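Local structure of DNA polymerase III subunit beta (Deinococcus radiodurans, 4TRT) at residues N28-A33 and I112-P117; L34-S39 and L43-T48; F68-H73 and Q94-R99. The protein probably tethers DNA polymerases and other proteins to DNA as a ring-shaped head-to-tail homodimer, giving replication its processivity. All coordinates share one frame; numbering follows the deposited sequence.

In the fold
All three contacts lie in the N-terminal domain, on the same side of the chain's centre, with no bound ligand or active site among them. Contact 2 is the hairpin of strands 33-38 and 42-48, and contact 3 lies alongside it, their centres about 11 Å apart. Strand 68-71 of contact 3 borders strand 33-38 in one sheet, joined by Leu34 N to Val70 O at 2.8 Å and Val36 N to Phe68 O at 2.9 Å. Contact 1 encloses both along the chain. Its centre is about 12 Å from that of contact 2, where Tyr115 OH packs on Gly47 CA at 3.3 Å, and about 13 Å from that of contact 3.

Contact 1 (N28-A33 and I112-P117); sequences NPLLTA and IEAYPP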
# COMPACT_ATOMS: atom_id res chain seq x y z
N ASN A 28 23.28 -17.81 -2.88
CA ASN A 28 23.58 -18.75 -1.80
C ASN A 28 22.31 -19.50 -1.40
O ASN A 28 21.40 -18.91 -0.80
CB ASN A 28 24.15 -17.98 -0.59
CG ASN A 28 24.53 -18.87 0.58
OD1 ASN A 28 24.09 -20.01 0.67
ND2 ASN A 28 25.33 -18.34 1.50
N PRO A 29 22.25 -20.81 -1.68
CA PRO A 29 20.98 -21.52 -1.49
C PRO A 29 20.51 -21.62 -0.03
O PRO A 29 19.34 -21.82 0.20
CB PRO A 29 21.27 -22.92 -2.06
CG PRO A 29 22.74 -23.08 -1.99
CD PRO A 29 23.34 -21.71 -2.11
N LEU A 30 21.42 -21.46 0.93
CA LEU A 30 21.09 -21.58 2.35
C LEU A 30 20.81 -20.24 3.01
O LEU A 30 20.25 -20.20 4.10
CB LEU A 30 22.21 -22.30 3.10
CG LEU A 30 22.11 -23.82 3.11
CD1 LEU A 30 23.38 -24.43 3.67
CD2 LEU A 30 20.87 -24.27 3.91
N LEU A 31 21.20 -19.14 2.38
CA LEU A 31 21.04 -17.82 2.98
C LEU A 31 19.55 -17.45 3.16
O LEU A 31 19.20 -16.70 4.07
CB LEU A 31 21.77 -16.76 2.16
CG LEU A 31 21.82 -15.35 2.76
CD1 LEU A 31 22.39 -15.35 4.17
CD2 LEU A 31 22.64 -14.44 1.85
N THR A 32 18.70 -18.02 2.32
CA THR A 32 17.26 -17.80 2.37
C THR A 32 16.56 -18.73 3.37
O THR A 32 15.34 -18.66 3.51
CB THR A 32 16.65 -18.01 0.97
OG1 THR A 32 17.07 -19.27 0.45
CG2 THR A 32 17.12 -16.93 0.02
N ALA A 33 17.32 -19.60 4.04
CA ALA A 33 16.76 -20.55 4.99
C ALA A 33 16.57 -19.96 6.39
O ALA A 33 17.27 -19.03 6.80
CB ALA A 33 17.62 -21.79 5.08
N ILE A 112 20.76 -28.73 6.92
CA ILE A 112 21.08 -28.12 8.22
C ILE A 112 22.59 -28.18 8.53
O ILE A 112 23.17 -27.22 9.05
CB ILE A 112 20.27 -28.80 9.36
CG1 ILE A 112 20.58 -28.20 10.73
CG2 ILE A 112 20.57 -30.29 9.41
CD1 ILE A 112 20.17 -26.77 10.90
N GLU A 113 23.24 -29.29 8.17
CA GLU A 113 24.69 -29.46 8.42
C GLU A 113 25.54 -28.38 7.76
O GLU A 113 26.59 -28.02 8.28
CB GLU A 113 25.18 -30.83 7.94
CG GLU A 113 24.55 -32.02 8.66
CD GLU A 113 24.86 -32.04 10.15
OE1 GLU A 113 25.81 -32.76 10.56
OE2 GLU A 113 24.15 -31.34 10.91
N ALA A 114 25.08 -27.84 6.64
CA ALA A 114 25.81 -26.79 5.93
C ALA A 114 25.45 -25.37 6.37
O ALA A 114 26.08 -24.42 5.91
CB ALA A 114 25.59 -26.94 4.43
N TYR A 115 24.44 -25.20 7.23
CA TYR A 115 24.06 -23.87 7.72
C TYR A 115 25.02 -23.43 8.84
O TYR A 115 25.30 -24.22 9.74
CB TYR A 115 22.60 -23.83 8.21
CG TYR A 115 22.09 -22.41 8.34
CD1 TYR A 115 22.32 -21.67 9.49
CD2 TYR A 115 21.43 -21.79 7.28
CE1 TYR A 115 21.88 -20.35 9.61
CE2 TYR A 115 21.00 -20.48 7.39
CZ TYR A 115 21.23 -19.76 8.56
OH TYR A 115 20.81 -18.46 8.66
N PRO A 116 25.51 -22.17 8.81
CA PRO A 116 26.53 -21.74 9.78
C PRO A 116 26.03 -21.72 11.23
O PRO A 116 24.90 -21.33 11.46
CB PRO A 116 26.84 -20.30 9.35
CG PRO A 116 25.60 -19.84 8.66
CD PRO A 116 25.19 -21.06 7.88
N PRO A 117 26.89 -22.11 12.18
CA PRO A 117 26.51 -21.93 13.57
C PRO A 117 26.45 -20.44 13.88
O PRO A 117 27.44 -19.73 13.65
CB PRO A 117 27.64 -22.60 14.35
CG PRO A 117 28.82 -22.50 13.45
CD PRO A 117 28.27 -22.63 12.06
O HOH W 1 19.32 -17.15 6.83
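Tyr115 reaches from the loop after strand 103-108 to the turn formed by Leu30 to Ala33, and its side chain can be followed atom by atom. At CB the chain leaves with CG anti to the backbone N (chi1 -164°), which carries the ring toward residues 28-33. Tyr115 CD2 lies beside the Leu30 methyl CD2 at 4.2 Å. One atom further, Tyr115 CE2 comes 3.4 Å from Leu30 O, which sits at the ring edge near its plane, and it also touches Ala33 CB. Leu30 O accepts Ala33 N within the type I turn, and the weakly polar C-H edge of the ring adds a second, weaker contact. One ring face carries Pro116 CD, 3.3 Å above the plane and offset toward the rim. At the tip, Tyr115 OH meets a water 2.7 Å away, which also lies 2.8 Å from Leu31 O and from Ala33 O, although other acceptors nearby compete for its protons. The two methyls of Leu30 part, CD2 to Tyr115 and CD1 to Ala114 CB, closely pressed at 3.4 Å even against a methyl. An Asx turn, Leu30 N to Asn28 OD1, runs into the beta turn. Tyrosine thus suits its place twice over, its ring packing against leucine, alanine and proline while its hydroxyl joins the two loops through water, a mainly apolar contact with a polar end.

Contact 2 (L34-S39 and L43-T48); sequences LKVETS and LTLSGT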
# COMPACT_ATOMS: atom_id res chain seq x y z
N LEU A 34 15.58 -20.51 7.09
CA LEU A 34 15.37 -20.28 8.50
C LEU A 34 15.94 -21.49 9.21
O LEU A 34 15.66 -22.63 8.81
CB LEU A 34 13.87 -20.18 8.78
CG LEU A 34 13.39 -20.11 10.23
CD1 LEU A 34 13.77 -18.75 10.82
CD2 LEU A 34 11.89 -20.27 10.27
N LYS A 35 16.74 -21.28 10.25
CA LYS A 35 17.17 -22.37 11.09
C LYS A 35 16.23 -22.49 12.28
O LYS A 35 15.84 -21.48 12.88
CB LYS A 35 18.61 -22.19 11.56
CG LYS A 35 19.11 -23.36 12.39
CD LYS A 35 20.63 -23.45 12.47
CE LYS A 35 21.20 -22.70 13.65
NZ LYS A 35 22.70 -22.72 13.63
N VAL A 36 15.82 -23.72 12.58
CA VAL A 36 14.93 -23.97 13.71
C VAL A 36 15.60 -24.96 14.65
O VAL A 36 15.92 -26.07 14.25
CB VAL A 36 13.55 -24.53 13.28
CG1 VAL A 36 12.67 -24.73 14.51
CG2 VAL A 36 12.88 -23.60 12.29
N GLU A 37 15.86 -24.52 15.87
CA GLU A 37 16.48 -25.35 16.87
C GLU A 37 15.44 -25.60 17.92
O GLU A 37 14.75 -24.67 18.34
CB GLU A 37 17.67 -24.65 17.52
CG GLU A 37 18.91 -24.65 16.67
CD GLU A 37 19.99 -23.75 17.23
OE1 GLU A 37 19.69 -22.56 17.49
OE2 GLU A 37 21.13 -24.23 17.43
N THR A 38 15.32 -26.86 18.33
CA THR A 38 14.30 -27.25 19.28
C THR A 38 14.95 -27.76 20.55
O THR A 38 16.04 -28.33 20.54
CB THR A 38 13.34 -28.31 18.68
OG1 THR A 38 14.08 -29.45 18.19
CG2 THR A 38 12.50 -27.70 17.54
N SER A 39 14.27 -27.51 21.66
CA SER A 39 14.64 -28.05 22.96
C SER A 39 13.33 -28.22 23.73
O SER A 39 12.26 -27.96 23.17
CB SER A 39 15.63 -27.11 23.67
OG SER A 39 15.35 -25.74 23.39
N LEU A 43 11.08 -23.47 20.63
CA LEU A 43 11.75 -23.38 19.35
C LEU A 43 12.57 -22.10 19.33
O LEU A 43 12.07 -21.04 19.71
CB LEU A 43 10.73 -23.32 18.21
CG LEU A 43 9.53 -24.28 18.16
CD1 LEU A 43 8.47 -23.71 17.24
CD2 LEU A 43 9.92 -25.67 17.70
N THR A 44 13.80 -22.19 18.84
CA THR A 44 14.60 -21.00 18.56
C THR A 44 14.70 -20.88 17.04
O THR A 44 15.21 -21.78 16.38
CB THR A 44 15.98 -21.12 19.22
OG1 THR A 44 15.80 -21.20 20.63
CG2 THR A 44 16.88 -19.91 18.92
N LEU A 45 14.16 -19.79 16.52
CA LEU A 45 14.15 -19.48 15.10
C LEU A 45 15.31 -18.52 14.81
O LEU A 45 15.40 -17.48 15.46
CB LEU A 45 12.83 -18.81 14.71
CG LEU A 45 11.51 -19.44 15.19
CD1 LEU A 45 10.32 -18.53 14.92
CD2 LEU A 45 11.30 -20.79 14.53
N SER A 46 16.17 -18.84 13.85
CA SER A 46 17.29 -17.96 13.58
C SER A 46 17.66 -17.87 12.09
O SER A 46 17.33 -18.76 11.28
CB SER A 46 18.49 -18.37 14.44
OG SER A 46 19.14 -19.51 13.92
N GLY A 47 18.33 -16.77 11.75
CA GLY A 47 18.82 -16.53 10.40
C GLY A 47 19.73 -15.32 10.30
O GLY A 47 20.00 -14.64 11.29
N THR A 48 20.22 -15.06 9.09
CA THR A 48 21.14 -13.97 8.86
C THR A 48 20.89 -13.35 7.50
O THR A 48 20.33 -14.00 6.61
CB THR A 48 22.60 -14.45 8.95
OG1 THR A 48 23.50 -13.34 8.88
CG2 THR A 48 22.92 -15.41 7.80
O HOH W 2 17.94 -21.28 15.50
O HOH W 3 15.17 -24.14 21.33
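The flat groups between Lys35-Glu37 and Thr44-Ser46 are peptide units meeting edge on: Lys35 pairs with Ser46, and Glu37 with Thr44, through two N-H...O=C bonds each, Thr44 N to Glu37 O being 2.7 Å. These are hydrogen-bonded pairs of an antiparallel hairpin, whose strands follow one another in the chain; Val36-Leu45 and Thr38-Leu43 are the non-hydrogen-bonded pairs, on one face. There Val36, with CG1 anti to its N (chi1 -179°) and CG2 beside it, sets both methyls against Leu45 CD2, CG2 at 3.9 Å. Thr38 CG2 packs tightly on Leu43 CD2 at 3.3 Å, while Thr38 OG1 turns to Glu66 O. Branched apolar chains suit this side, where Leu45 and neighbouring Leu34 meet helix 8-21. On the other face the alkyl chain of Lys35 passes Ser46 OG, 3.6 Å from Lys35 CB, and its NZ makes a weak hydrogen bond to Pro116 O. Glu37 and Thr44 cross obliquely. One water bridges Glu37 OE1, Thr44 O and Ser46 OG; another bridges Ser39 OG, Thr44 OG1 and Glu37 O. The hairpin is therefore amphipathic, with a mainly apolar face toward the interior and a polar one whose small hydroxyls and carboxylate suit these two water bridges.

Contact 3 (F68-H73 and Q94-R99); sequences FVVPAH and QELSVR
Phe68 and Leu96 meet inside the N-terminal domain, which has the fold of the DNA polymerase III beta subunit's N-terminal domain, antiparallel sheets packed with helices. Strand 68-71 is the outermost strand of one sheet within this chain, and strand 95-100 belongs to a second, so the contact bridges two sheets whose backbones do not bond here; even the nearest CA atoms, those of Val70 and Leu96, are 8.2 Å apart.

The apolar contacts carry the whole junction. Leu96, with CG anti to its N (chi1 -179°), extends its isobutyl group toward strand 68-71 and divides it between two partners: Leu96 CD2 touches Val70 CG1 at 4.2 Å, and both methyls meet the phenyl ring. The side chain of Phe68 crosses that of Leu96 at about a right angle, so that the far end of the ring, CZ with CE1 and CE2, does the touching. Large, uncharged groups suit these buried positions, and Phe68 also packs on Val36 and Leu91.

Polar interactions are left to other residues of strand 95-100, which take no part in the apolar junction. Ser97 OG bonds to Lys106 NZ, and Arg99 forms a salt bridge with Glu90. Glu95 makes a long, weak ion pair with Arg295 of the second subunit.

Leu96 CD1 approaches Phe68 CZ at 3.7 Å while Leu96 CD2 lies 3.8 Å from Phe68 CE2.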
# COMPACT_ATOMS: atom_id res chain seq x y z
N PHE A 68 16.60 -28.27 12.16
CA PHE A 68 16.38 -28.34 10.72
C PHE A 68 16.38 -26.95 10.11
O PHE A 68 16.28 -25.96 10.84
CB PHE A 68 15.04 -29.06 10.40
CG PHE A 68 13.83 -28.39 10.98
CD1 PHE A 68 13.39 -28.70 12.26
CD2 PHE A 68 13.12 -27.46 10.25
CE1 PHE A 68 12.26 -28.10 12.79
CE2 PHE A 68 11.99 -26.84 10.77
CZ PHE A 68 11.56 -27.16 12.05
N VAL A 69 16.47 -26.90 8.78
CA VAL A 69 16.29 -25.67 8.03
C VAL A 69 15.14 -25.81 7.02
O VAL A 69 14.91 -26.89 6.46
CB VAL A 69 17.57 -25.21 7.30
CG1 VAL A 69 18.69 -24.90 8.31
CG2 VAL A 69 18.03 -26.23 6.27
N VAL A 70 14.42 -24.72 6.80
CA VAL A 70 13.35 -24.64 5.82
C VAL A 70 13.41 -23.25 5.19
O VAL A 70 13.93 -22.31 5.80
CB VAL A 70 11.95 -24.86 6.45
CG1 VAL A 70 11.65 -26.33 6.69
CG2 VAL A 70 11.82 -24.04 7.74
N PRO A 71 12.89 -23.09 3.95
CA PRO A 71 12.83 -21.76 3.35
C PRO A 71 11.99 -20.81 4.23
O PRO A 71 10.83 -21.12 4.54
CB PRO A 71 12.16 -21.99 1.99
CG PRO A 71 12.22 -23.46 1.75
CD PRO A 71 12.25 -24.11 3.10
N ALA A 72 12.59 -19.70 4.64
CA ALA A 72 12.00 -18.84 5.66
C ALA A 72 10.68 -18.21 5.23
O ALA A 72 9.73 -18.19 6.02
CB ALA A 72 13.00 -17.76 6.07
N HIS A 73 10.60 -17.69 4.01
CA HIS A 73 9.40 -16.95 3.60
C HIS A 73 8.23 -17.85 3.32
O HIS A 73 7.09 -17.53 3.66
CB HIS A 73 9.70 -16.03 2.43
CG HIS A 73 10.66 -14.94 2.79
ND1 HIS A 73 11.99 -15.16 2.88
CD2 HIS A 73 10.46 -13.60 3.12
CE1 HIS A 73 12.61 -14.04 3.26
NE2 HIS A 73 11.68 -13.07 3.40
N GLN A 94 13.28 -35.83 5.63
CA GLN A 94 13.53 -34.47 5.13
C GLN A 94 12.22 -33.68 4.89
O GLN A 94 12.14 -32.80 4.03
CB GLN A 94 14.37 -34.52 3.84
CG GLN A 94 15.89 -34.80 4.04
CD GLN A 94 16.73 -33.51 3.90
OE1 GLN A 94 16.72 -32.61 4.77
NE2 GLN A 94 17.45 -33.42 2.79
N GLU A 95 11.21 -33.97 5.71
CA GLU A 95 9.90 -33.38 5.53
C GLU A 95 9.39 -32.80 6.85
O GLU A 95 9.26 -33.53 7.83
CB GLU A 95 8.94 -34.45 5.01
CG GLU A 95 7.68 -33.89 4.39
CD GLU A 95 6.87 -34.95 3.66
OE1 GLU A 95 6.14 -35.71 4.32
OE2 GLU A 95 6.98 -35.01 2.42
N LEU A 96 9.12 -31.50 6.86
CA LEU A 96 8.44 -30.86 7.99
C LEU A 96 6.93 -30.81 7.74
O LEU A 96 6.46 -30.20 6.77
CB LEU A 96 8.93 -29.44 8.21
CG LEU A 96 8.27 -28.71 9.38
CD1 LEU A 96 8.83 -29.28 10.68
CD2 LEU A 96 8.46 -27.19 9.32
N SER A 97 6.17 -31.44 8.63
CA SER A 97 4.71 -31.37 8.56
C SER A 97 4.22 -30.21 9.43
O SER A 97 4.70 -30.01 10.55
CB SER A 97 4.10 -32.69 9.01
OG SER A 97 4.43 -33.69 8.07
N VAL A 98 3.28 -29.43 8.89
CA VAL A 98 2.73 -28.27 9.61
C VAL A 98 1.21 -28.43 9.56
O VAL A 98 0.61 -28.42 8.46
CB VAL A 98 3.14 -26.94 8.96
CG1 VAL A 98 2.70 -25.76 9.81
CG2 VAL A 98 4.65 -26.89 8.70
N ARG A 99 0.60 -28.67 10.73
CA ARG A 99 -0.79 -29.11 10.82
C ARG A 99 -1.60 -28.24 11.76
O ARG A 99 -1.12 -27.86 12.83
CB ARG A 99 -0.90 -30.55 11.36
CG ARG A 99 -0.34 -31.60 10.44
CD ARG A 99 -0.66 -33.00 10.95
NE ARG A 99 -0.00 -33.99 10.12
CZ ARG A 99 1.14 -34.61 10.41
NH1 ARG A 99 1.78 -34.40 11.55
NH2 ARG A 99 1.63 -35.50 9.54